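Local coordinates for protein enolase from the environmental genome shotgun sequencing of the Sargasso Sea (PDB 2QGY) that belongs to the enolase superfamily and probably catalyses a magnesium-dependent reaction begun by proton abstraction beside a carboxylate, its true substrate being unknown, at residues Ser55-Phe58 against Arg59-Gly62; Ile181-Val184 against Glu185-Glu189; Ile334-Ser337 against Lys338-Cys341. All coordinates share one frame; numbering follows the deposited sequence.

Overall arrangement
From the N terminus, interaction 1 (55-58 with 59-62) comes first, a tight turn that joins the N-terminal sheet, through strand 48-53, to its first helix, 60-74, and reaches the second subunit. Interactions 2 and 3 lie in the barrel domain: interaction 2 (181-184 with 185-189) within one outer helix, and interaction 3 (334-337 with 338-341) late in the domain, between the short helix 334-338 and the loop before strand 345-348. Each closes only a few residues of chain. They run in series, so none nests in or crosses another. Interactions 1 and 3 have centres about 21 Å apart; the centre of interaction 2 is about 35 Å and 32 Å from theirs.

Interaction 1. Residues Ser55-Phe58 against Arg59-Gly62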
loop_
_atom_site.group_PDB
_atom_site.type_symbol
_atom_site.label_atom_id
_atom_site.label_comp_id
_atom_site.label_asym_id
_atom_site.label_seq_id
_atom_site.Cartn_x
_atom_site.Cartn_y
_atom_site.Cartn_z
ATOM N N SER A 55 6.444 -11.135 2.238
ATOM C CA SER A 55 5.097 -11.737 2.246
ATOM C C SER A 55 4.268 -11.264 3.424
ATOM O O SER A 55 4.806 -10.958 4.485
ATOM C CB SER A 55 5.169 -13.271 2.243
ATOM O OG SER A 55 5.690 -13.704 3.464
ATOM N N ILE A 56 2.950 -11.203 3.229
ATOM C CA ILE A 56 2.042 -10.591 4.210
ATOM C C ILE A 56 0.879 -11.547 4.340
ATOM O O ILE A 56 0.380 -12.043 3.332
ATOM C CB ILE A 56 1.557 -9.182 3.793
ATOM C CG1 ILE A 56 2.732 -8.301 3.351
ATOM C CG2 ILE A 56 0.846 -8.508 4.986
ATOM C CD1 ILE A 56 2.326 -6.951 2.670
ATOM N N ASN A 57 0.513 -11.850 5.584
ATOM C CA ASN A 57 -0.517 -12.863 5.875
ATOM C C ASN A 57 -1.805 -12.567 5.105
ATOM O O ASN A 57 -2.265 -11.428 5.083
ATOM C CB ASN A 57 -0.759 -12.930 7.396
ATOM C CG ASN A 57 -1.486 -14.202 7.849
ATOM O OD1 ASN A 57 -2.018 -14.237 8.969
ATOM N ND2 ASN A 57 -1.536 -15.226 7.000
ATOM N N PHE A 58 -2.373 -13.594 4.466
ATOM C CA PHE A 58 -3.620 -13.496 3.628
ATOM C C PHE A 58 -3.469 -12.800 2.267
ATOM O O PHE A 58 -4.452 -12.676 1.506
ATOM C CB PHE A 58 -4.830 -12.929 4.417
ATOM C CG PHE A 58 -5.239 -13.804 5.572
ATOM C CD1 PHE A 58 -6.004 -14.961 5.360
ATOM C CD2 PHE A 58 -4.811 -13.508 6.850
ATOM C CE1 PHE A 58 -6.351 -15.792 6.436
ATOM C CE2 PHE A 58 -5.143 -14.325 7.920
ATOM C CZ PHE A 58 -5.922 -15.461 7.719
ATOM N N ARG A 59 -2.258 -12.337 1.969
ATOM C CA ARG A 59 -1.999 -11.582 0.746
ATOM C C ARG A 59 -0.957 -12.273 -0.122
ATOM O O ARG A 59 -0.622 -11.786 -1.223
ATOM C CB ARG A 59 -1.583 -10.141 1.111
ATOM C CG ARG A 59 -2.735 -9.449 1.829
ATOM C CD ARG A 59 -2.278 -8.699 3.108
ATOM N NE ARG A 59 -1.810 -7.386 2.710
ATOM C CZ ARG A 59 -1.723 -6.354 3.541
ATOM N NH1 ARG A 59 -1.320 -5.187 3.077
ATOM N NH2 ARG A 59 -2.042 -6.516 4.826
ATOM N N GLU A 60 -0.439 -13.401 0.354
ATOM C CA GLU A 60 0.623 -14.089 -0.376
ATOM C C GLU A 60 0.244 -14.442 -1.813
ATOM O O GLU A 60 1.008 -14.187 -2.729
ATOM C CB GLU A 60 1.129 -15.345 0.366
ATOM C CG GLU A 60 1.623 -15.082 1.781
ATOM C CD GLU A 60 0.560 -15.283 2.856
ATOM O OE1 GLU A 60 -0.656 -15.308 2.538
ATOM O OE2 GLU A 60 0.941 -15.395 4.053
ATOM N N LYS A 61 -0.938 -15.032 -2.012
ATOM C CA LYS A 61 -1.369 -15.393 -3.365
ATOM C C LYS A 61 -1.635 -14.124 -4.195
ATOM O O LYS A 61 -1.327 -14.083 -5.390
ATOM C CB LYS A 61 -2.618 -16.280 -3.310
ATOM C CG LYS A 61 -2.326 -17.686 -2.783
ATOM C CD LYS A 61 -3.441 -18.681 -3.114
ATOM C CE LYS A 61 -4.701 -18.403 -2.329
ATOM N NZ LYS A 61 -5.743 -19.501 -2.460
ATOM N N GLY A 62 -2.178 -13.099 -3.544
ATOM C CA GLY A 62 -2.430 -11.813 -4.199
ATOM C C GLY A 62 -1.139 -11.200 -4.715
ATOM O O GLY A 62 -1.070 -10.747 -5.857
HETATM O O HOH W 1 3.325 -14.358 4.916
HETATM O O HOH W 2 -2.207 -8.929 6.448
HETATM O O HOH W 3 -3.902 -13.637 -1.070
#
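Ile56 and Arg59 close a type II beta turn: the backbone N of Arg59 donates to Ile56 O at 3.0 Å, with Asn57 and Phe58 at the corner. Phe58 takes the positive phi (73°) that this turn demands at its third position, and its ring leads off toward the second subunit.

The two side chains also pack, methyl against guanidinium: bends at chi2 and chi3 fold the Arg59 chain back so that Ile56 CG2 lies over one face, offset toward its rim, 3.5 Å from NH2. The branched isoleucine thus flanks a charge that Asp100 pairs with at NH1.

Water makes the polar links. One molecule donates to Ser55 OG, itself also hydrogen-bonded to Lys35 O, and to Glu60 OE2 at 2.7 Å, which helps hold the carboxylate that Glu60 bends back over the turn at chi2. Another donates to Phe58 O and accepts from Gly62 N at 3.1 Å, serving an early amide of the helix.

The turn lies between strand 48-53 and helix 60-74. Ser55 and Glu60 rest on strand 37-43, Ile56 on helix 99-120, and Arg59 reaches Phe101 of the second subunit in a cation-pi contact.

Interaction 2. Residues Ile181-Val184 against Glu185-Glu189; sequences IQFV and EKVRE
The first torsions of Phe183 and Val187 bring a ring and a methyl together: Phe183 sets CG anti to the backbone N (chi1 -178°), and Val187 keeps CG2 beside its own N, facing back along the helix. They stand one turn apart on helix 177-191, the helix of the beta-alpha-beta unit between strands 168-170 and 197-200 in the barrel domain of the enolase superfamily.

The valine methyl sits over a face of the phenyl ring, a CH-pi contact whose closest pair is Val187 CG2 and Phe183 CE1 at 3.7 Å. Both residues are apolar because this side of the helix is buried: Phe183 also packs on Leu154 of helix 150-162, and Val187 on Ile157 there and on Leu197 of strand 197-200. Val184 and Ile181 face helix 207-217 instead, through Val217. Between them, these residues let the helix lie against both neighbouring helices and the strand beneath.

The backbone holds the usual i to i+4 pattern: the N of Glu185 bonds to Ile181 O at 2.8 Å, and that of Arg188 to Val184 O at 3.0 Å. Arg188 carries its long chain away from the turn, where NH1 is hydrogen-bonded to the O atoms of Leu195 and Gly192, and NH2 to that of Phe220.

Polar residues suit the outer side. The Lys186 chain passes close to the preceding turn, with CD 3.2 Å from Gln182 O. Gln182 and Glu185 lie side by side, pointing the same way, their amide and carboxylate planes 62° apart. Gln182 NE2 donates to Glu185 OE1 at 3.0 Å, a bent bond of 132° in which the oxygen stands out of the amide plane.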
loop_
_atom_site.group_PDB
_atom_site.type_symbol
_atom_site.label_atom_id
_atom_site.label_comp_id
_atom_site.label_asym_id
_atom_site.label_seq_id
_atom_site.Cartn_x
_atom_site.Cartn_y
_atom_site.Cartn_z
ATOM N N ILE A 181 9.871 -4.093 31.932
ATOM C CA ILE A 181 11.182 -3.665 32.430
ATOM C C ILE A 181 11.999 -4.828 33.019
ATOM O O ILE A 181 13.197 -4.955 32.728
ATOM C CB ILE A 181 11.044 -2.463 33.432
ATOM C CG1 ILE A 181 10.486 -1.229 32.721
ATOM C CG2 ILE A 181 12.375 -2.140 34.105
ATOM C CD1 ILE A 181 11.445 -0.592 31.664
ATOM N N GLN A 182 11.346 -5.669 33.834
ATOM C CA GLN A 182 11.949 -6.898 34.362
ATOM C C GLN A 182 12.558 -7.738 33.262
ATOM O O GLN A 182 13.677 -8.250 33.390
ATOM C CB GLN A 182 10.919 -7.749 35.120
ATOM C CG GLN A 182 10.984 -7.582 36.623
ATOM C CD GLN A 182 12.413 -7.438 37.133
ATOM O OE1 GLN A 182 13.214 -8.381 37.060
ATOM N NE2 GLN A 182 12.746 -6.243 37.635
ATOM N N PHE A 183 11.808 -7.867 32.175
ATOM C CA PHE A 183 12.280 -8.568 31.002
ATOM C C PHE A 183 13.554 -7.941 30.432
ATOM O O PHE A 183 14.516 -8.658 30.174
ATOM C CB PHE A 183 11.171 -8.651 29.953
ATOM C CG PHE A 183 11.568 -9.402 28.722
ATOM C CD1 PHE A 183 12.227 -10.631 28.815
ATOM C CD2 PHE A 183 11.312 -8.874 27.460
ATOM C CE1 PHE A 183 12.612 -11.331 27.673
ATOM C CE2 PHE A 183 11.687 -9.564 26.313
ATOM C CZ PHE A 183 12.346 -10.790 26.410
ATOM N N VAL A 184 13.577 -6.617 30.265
ATOM C CA VAL A 184 14.780 -5.952 29.736
ATOM C C VAL A 184 15.959 -6.146 30.694
ATOM O O VAL A 184 17.086 -6.402 30.265
ATOM C CB VAL A 184 14.554 -4.437 29.416
ATOM C CG1 VAL A 184 15.802 -3.824 28.849
ATOM C CG2 VAL A 184 13.400 -4.241 28.424
ATOM N N GLU A 185 15.687 -6.044 31.993
ATOM C CA GLU A 185 16.731 -6.187 33.011
ATOM C C GLU A 185 17.395 -7.557 32.974
ATOM O O GLU A 185 18.629 -7.653 32.908
ATOM C CB GLU A 185 16.176 -5.902 34.404
ATOM C CG GLU A 185 17.269 -5.790 35.469
ATOM C CD GLU A 185 16.722 -5.500 36.846
ATOM O OE1 GLU A 185 15.496 -5.291 36.983
ATOM O OE2 GLU A 185 17.528 -5.478 37.804
ATOM N N LYS A 186 16.576 -8.608 33.001
ATOM C CA LYS A 186 17.054 -9.991 32.880
ATOM C C LYS A 186 17.841 -10.228 31.592
ATOM O O LYS A 186 18.870 -10.906 31.600
ATOM C CB LYS A 186 15.878 -10.965 33.004
ATOM C CG LYS A 186 15.251 -10.933 34.403
ATOM C CD LYS A 186 13.757 -11.282 34.412
ATOM C CE LYS A 186 13.473 -12.680 34.950
ATOM N NZ LYS A 186 12.071 -12.753 35.432
ATOM N N VAL A 187 17.384 -9.645 30.481
ATOM C CA VAL A 187 18.116 -9.792 29.229
ATOM C C VAL A 187 19.516 -9.177 29.328
ATOM O O VAL A 187 20.507 -9.792 28.941
ATOM C CB VAL A 187 17.352 -9.169 28.016
ATOM C CG1 VAL A 187 18.249 -9.124 26.807
ATOM C CG2 VAL A 187 16.078 -9.955 27.722
ATOM N N ARG A 188 19.584 -7.958 29.842
ATOM C CA ARG A 188 20.853 -7.247 30.016
ATOM C C ARG A 188 21.822 -8.041 30.924
ATOM O O ARG A 188 23.039 -8.025 30.720
ATOM C CB ARG A 188 20.573 -5.813 30.517
ATOM C CG ARG A 188 21.760 -4.844 30.519
ATOM C CD ARG A 188 22.552 -4.893 29.240
ATOM N NE ARG A 188 22.216 -3.814 28.321
ATOM C CZ ARG A 188 22.660 -3.735 27.072
ATOM N NH1 ARG A 188 23.442 -4.696 26.566
ATOM N NH2 ARG A 188 22.298 -2.710 26.317
ATOM N N GLU A 189 21.273 -8.796 31.868
ATOM C CA GLU A 189 22.082 -9.638 32.752
ATOM C C GLU A 189 22.691 -10.836 32.037
ATOM O O GLU A 189 23.804 -11.257 32.346
ATOM C CB GLU A 189 21.248 -10.125 33.931
ATOM C CG GLU A 189 22.104 -10.556 35.094
ATOM C CD GLU A 189 21.688 -11.885 35.672
ATOM O OE1 GLU A 189 20.467 -12.088 35.885
ATOM O OE2 GLU A 189 22.593 -12.721 35.918
#

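Interaction 3. Residues Ile334-Ser337 against Lys338-Cys341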
loop_
_atom_site.group_PDB
_atom_site.type_symbol
_atom_site.label_atom_id
_atom_site.label_comp_id
_atom_site.label_asym_id
_atom_site.label_seq_id
_atom_site.Cartn_x
_atom_site.Cartn_y
_atom_site.Cartn_z
ATOM N N ILE A 334 17.580 -19.878 9.745
ATOM C CA ILE A 334 18.785 -20.253 9.004
ATOM C C ILE A 334 18.773 -21.720 8.544
ATOM O O ILE A 334 18.947 -21.991 7.362
ATOM C CB ILE A 334 20.076 -19.949 9.778
ATOM C CG1 ILE A 334 20.234 -18.424 10.011
ATOM C CG2 ILE A 334 21.277 -20.530 9.041
ATOM C CD1 ILE A 334 20.766 -17.634 8.794
ATOM N N ASN A 335 18.579 -22.663 9.458
ATOM C CA ASN A 335 18.633 -24.064 9.015
ATOM C C ASN A 335 17.394 -24.449 8.224
ATOM O O ASN A 335 17.470 -25.291 7.320
ATOM C CB ASN A 335 18.844 -25.015 10.177
ATOM C CG ASN A 335 20.199 -24.832 10.831
ATOM O OD1 ASN A 335 21.212 -24.580 10.164
ATOM N ND2 ASN A 335 20.228 -24.964 12.143
ATOM N N PHE A 336 16.256 -23.811 8.518
ATOM C CA PHE A 336 15.113 -23.997 7.647
ATOM C C PHE A 336 15.471 -23.651 6.188
ATOM O O PHE A 336 15.129 -24.382 5.253
ATOM C CB PHE A 336 13.902 -23.162 8.053
ATOM C CG PHE A 336 12.760 -23.342 7.111
ATOM C CD1 PHE A 336 11.992 -24.505 7.170
ATOM C CD2 PHE A 336 12.489 -22.397 6.121
ATOM C CE1 PHE A 336 10.974 -24.710 6.293
ATOM C CE2 PHE A 336 11.462 -22.600 5.224
ATOM C CZ PHE A 336 10.699 -23.762 5.301
ATOM N N SER A 337 16.093 -22.494 6.000
ATOM C CA SER A 337 16.423 -22.010 4.663
ATOM C C SER A 337 17.481 -22.925 4.041
ATOM O O SER A 337 17.500 -23.148 2.821
ATOM C CB SER A 337 16.928 -20.575 4.730
ATOM O OG SER A 337 15.933 -19.709 5.259
ATOM N N LYS A 338 18.369 -23.451 4.892
ATOM C CA LYS A 338 19.391 -24.389 4.421
ATOM C C LYS A 338 18.811 -25.674 3.827
ATOM O O LYS A 338 19.487 -26.369 3.056
ATOM C CB LYS A 338 20.365 -24.705 5.538
ATOM C CG LYS A 338 21.336 -23.552 5.819
ATOM C CD LYS A 338 22.370 -23.955 6.830
ATOM C CE LYS A 338 23.480 -22.926 6.883
ATOM N NZ LYS A 338 24.367 -23.219 8.051
ATOM N N LYS A 339 17.577 -25.998 4.185
ATOM C CA LYS A 339 16.907 -27.179 3.606
ATOM C C LYS A 339 16.845 -27.115 2.086
ATOM O O LYS A 339 16.954 -28.145 1.405
ATOM C CB LYS A 339 15.498 -27.363 4.162
ATOM C CG LYS A 339 15.405 -27.756 5.624
ATOM C CD LYS A 339 13.933 -27.745 6.042
ATOM C CE LYS A 339 13.763 -28.161 7.502
ATOM N NZ LYS A 339 14.028 -29.606 7.676
ATOM N N PHE A 340 16.651 -25.916 1.536
ATOM C CA PHE A 340 16.496 -25.797 0.089
ATOM C C PHE A 340 17.556 -24.902 -0.571
ATOM O O PHE A 340 17.616 -24.831 -1.781
ATOM C CB PHE A 340 15.070 -25.321 -0.260
ATOM C CG PHE A 340 14.757 -23.938 0.274
ATOM C CD1 PHE A 340 15.088 -22.803 -0.466
ATOM C CD2 PHE A 340 14.154 -23.790 1.514
ATOM C CE1 PHE A 340 14.802 -21.529 0.037
ATOM C CE2 PHE A 340 13.857 -22.524 2.028
ATOM C CZ PHE A 340 14.189 -21.394 1.280
ATOM N N CYS A 341 18.381 -24.213 0.216
ATOM C CA CYS A 341 19.353 -23.272 -0.367
ATOM C C CYS A 341 20.729 -23.516 0.236
ATOM O O CYS A 341 20.854 -23.601 1.447
ATOM C CB CYS A 341 18.938 -21.807 -0.103
ATOM S SG CYS A 341 20.052 -20.531 -0.795
#
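Phe340 folds its ring back beneath Ser337, whose carbonyl O stands over the centre of one ring face, with Phe340 CD2 3.6 Å away. CG sits between the backbone N and the carbonyl carbon (chi1 63°), swinging the ring under the preceding turn. The same Ser337 O accepts two backbone bonds: Phe340 N meets it at 3.2 Å from above the carbonyl plane, Cys341 N at 2.9 Å within that plane. This oxygen, on a buried residue, is gripped twice.

Phe336 approaches Phe340 obliquely, CE2 to CE2 at 4.0 Å, and two aromatic side chains suit this buried side. Lys339 runs at about a right angle to Phe336, laying its methylenes near the ring, with CD 3.9 Å from Phe336 CD1. Asn335 and Lys338 extend alongside one another, Asn335 OD1 3.6 Å from Lys338 CD, while Ile334 CG2 touches CE of the same lysine. Lysines suit these exposed positions, their aliphatic stems packing while the charge probably stays at the surface.

The contact joins short helix 334-338 of the enolase-superfamily barrel domain to the loop leading to strand 345-348. Ser337 OG bonds to Tyr333 O and Met307 N, tying the helix to the loop before helix 309-320. Asp27, in the loop after strand 13-21, binds Asn335 N, and Phe336 meets His24 there. Phe340 packs on Ile368 and Leu369 of helix 366-371.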